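Local coordinates for serine rich repeat protein-1 (Srr-1) (Streptococcus agalactiae NEM316, PDB 4RMB), which serves as a bacterial surface adhesin whose domain, a variant of the DEv-IgG fold, binds keratin 4, probably helping the streptococcus attach to host cells, at residues 51-56 / 113-118. Numbering follows the deposited sequence.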
loop_
_atom_site.group_PDB
_atom_site.type_symbol
_atom_site.label_atom_id
_atom_site.label_comp_id
_atom_site.label_asym_id
_atom_site.label_seq_id
_atom_site.Cartn_x
_atom_site.Cartn_y
_atom_site.Cartn_z
ATOM N N LEU B 51 -11.690 -16.805 2.986
ATOM C CA LEU B 51 -12.831 -17.497 3.574
ATOM C C LEU B 51 -13.206 -17.057 4.982
ATOM O O LEU B 51 -14.379 -17.090 5.348
ATOM C CB LEU B 51 -12.590 -19.007 3.572
ATOM C CG LEU B 51 -12.718 -19.719 2.226
ATOM C CD1 LEU B 51 -12.273 -21.168 2.374
ATOM C CD2 LEU B 51 -14.162 -19.645 1.742
ATOM N N ASN B 52 -12.221 -16.652 5.775
ATOM C CA ASN B 52 -12.496 -16.228 7.143
ATOM C C ASN B 52 -12.333 -14.725 7.333
ATOM O O ASN B 52 -12.092 -14.247 8.441
ATOM C CB ASN B 52 -11.587 -16.987 8.113
ATOM C CG ASN B 52 -11.642 -18.491 7.898
ATOM O OD1 ASN B 52 -10.674 -19.098 7.445
ATOM N ND2 ASN B 52 -12.784 -19.096 8.212
ATOM N N ALA B 53 -12.481 -13.990 6.237
ATOM C CA ALA B 53 -12.355 -12.541 6.247
ATOM C C ALA B 53 -13.545 -11.869 6.916
ATOM O O ALA B 53 -14.683 -12.311 6.768
ATOM C CB ALA B 53 -12.221 -12.030 4.819
ATOM N N GLU B 54 -13.265 -10.811 7.668
ATOM C CA GLU B 54 -14.301 -10.024 8.328
ATOM C C GLU B 54 -14.347 -8.744 7.509
ATOM O O GLU B 54 -13.337 -8.055 7.360
ATOM C CB GLU B 54 -13.928 -9.735 9.783
ATOM C CG GLU B 54 -14.170 -10.916 10.712
ATOM C CD GLU B 54 -13.772 -10.633 12.148
ATOM O OE1 GLU B 54 -13.846 -9.461 12.573
ATOM O OE2 GLU B 54 -13.400 -11.590 12.857
ATOM N N VAL B 55 -15.521 -8.431 6.976
ATOM C CA VAL B 55 -15.674 -7.268 6.116
ATOM C C VAL B 55 -16.571 -6.161 6.645
ATOM O O VAL B 55 -17.667 -6.423 7.141
ATOM C CB VAL B 55 -16.231 -7.707 4.742
ATOM C CG1 VAL B 55 -16.298 -6.523 3.803
ATOM C CG2 VAL B 55 -15.368 -8.814 4.161
ATOM N N LYS B 56 -16.098 -4.922 6.537
ATOM C CA LYS B 56 -16.884 -3.768 6.949
ATOM C C LYS B 56 -16.800 -2.722 5.854
ATOM O O LYS B 56 -15.740 -2.517 5.258
ATOM C CB LYS B 56 -16.390 -3.168 8.271
ATOM C CG LYS B 56 -17.258 -1.992 8.728
ATOM C CD LYS B 56 -17.173 -1.733 10.225
ATOM C CE LYS B 56 -15.854 -1.109 10.625
ATOM N NZ LYS B 56 -15.808 -0.866 12.096
ATOM N N VAL B 113 -11.099 -5.244 5.075
ATOM C CA VAL B 113 -11.102 -6.700 4.997
ATOM C C VAL B 113 -10.065 -7.226 5.984
ATOM O O VAL B 113 -8.863 -7.171 5.723
ATOM C CB VAL B 113 -10.752 -7.179 3.567
ATOM C CG1 VAL B 113 -10.762 -8.702 3.495
ATOM C CG2 VAL B 113 -11.757 -6.617 2.577
ATOM N N LYS B 114 -10.535 -7.720 7.128
ATOM C CA LYS B 114 -9.637 -8.241 8.154
ATOM C C LYS B 114 -9.432 -9.737 7.970
ATOM O O LYS B 114 -10.386 -10.516 7.988
ATOM C CB LYS B 114 -10.204 -7.954 9.551
ATOM C CG LYS B 114 -9.326 -8.459 10.694
ATOM C CD LYS B 114 -10.037 -8.318 12.041
ATOM C CE LYS B 114 -10.087 -6.879 12.524
ATOM N NZ LYS B 114 -8.769 -6.417 13.054
ATOM N N ILE B 115 -8.178 -10.134 7.801
ATOM C CA ILE B 115 -7.853 -11.533 7.585
ATOM C C ILE B 115 -6.661 -11.984 8.408
ATOM O O ILE B 115 -5.936 -11.168 8.977
ATOM C CB ILE B 115 -7.518 -11.794 6.101
ATOM C CG1 ILE B 115 -6.370 -10.874 5.672
ATOM C CG2 ILE B 115 -8.754 -11.566 5.228
ATOM C CD1 ILE B 115 -5.872 -11.115 4.258
ATOM N N PRO B 116 -6.455 -13.303 8.495
ATOM C CA PRO B 116 -5.318 -13.814 9.259
ATOM C C PRO B 116 -4.064 -13.301 8.561
ATOM O O PRO B 116 -4.018 -13.257 7.332
ATOM C CB PRO B 116 -5.471 -15.324 9.124
ATOM C CG PRO B 116 -6.950 -15.505 9.021
ATOM C CD PRO B 116 -7.345 -14.399 8.075
ATOM N N LYS B 117 -3.060 -12.901 9.336
ATOM C CA LYS B 117 -1.813 -12.396 8.768
ATOM C C LYS B 117 -1.262 -13.365 7.722
ATOM O O LYS B 117 -0.915 -14.501 8.039
ATOM C CB LYS B 117 -0.780 -12.186 9.879
ATOM C CG LYS B 117 -1.116 -11.044 10.828
ATOM C CD LYS B 117 -0.024 -10.855 11.882
ATOM C CE LYS B 117 -0.362 -9.711 12.832
ATOM N NZ LYS B 117 0.660 -9.556 13.925
ATOM N N GLN B 118 -1.185 -12.912 6.475
ATOM C CA GLN B 118 -0.687 -13.752 5.389
ATOM C C GLN B 118 0.245 -12.994 4.458
ATOM O O GLN B 118 0.179 -11.769 4.355
ATOM C CB GLN B 118 -1.846 -14.280 4.541
ATOM C CG GLN B 118 -2.805 -15.203 5.257
ATOM C CD GLN B 118 -4.014 -15.531 4.411
ATOM O OE1 GLN B 118 -3.919 -16.248 3.414
ATOM N NE2 GLN B 118 -5.164 -14.994 4.802
HETATM O O HOH W 1 -10.388 -12.263 10.122
#
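A53 packs its methyl group against two branched residues of strand 108-116: CB lies 3.5 Å from I115 CG2 and 3.9 Å from V113 CG1. A side chain this small lets the incoming loop settle close to the neighbouring strand, while V113 and I115, whose beta branching suits extended chain, supply the buried apolar surface. The I115 methyl reaches A53 because CG2 stands anti to the carbonyl carbon, with CG1 at chi1 57° leading away. V113 and V55, a non-hydrogen-bonded pair, send their side chains to this same inner face, where both touch I94 of strand 93-97 in the opposing sheet.

The other face is looser. Here exposed E54 runs beside K114, which rests partly on R9, T11 and T13; E54 OE1 comes only to 4.0 Å from K114 CD, and the lysine bends at chi3 and chi4, leaving NZ 5.9 Å from that oxygen. Any attraction is therefore probably weak.

Strands 54-60 and 108-116 are antiparallel neighbours inside a four-stranded sheet of this DEv-IgG variant, flanked by 79-80 and 11-18. Their hydrogen-bonded pair has nearly straight, in-plane bonds: E54 N to K114 O (2.9 Å, 165°) and K114 N to E54 O (2.8 Å, 169°). Where the loop turns off, a water donates to N52 O and K114 O, giving the latter two bonds. Strand pairing thus rests on backbone bonds and apolar packing rather than on a salt bridge.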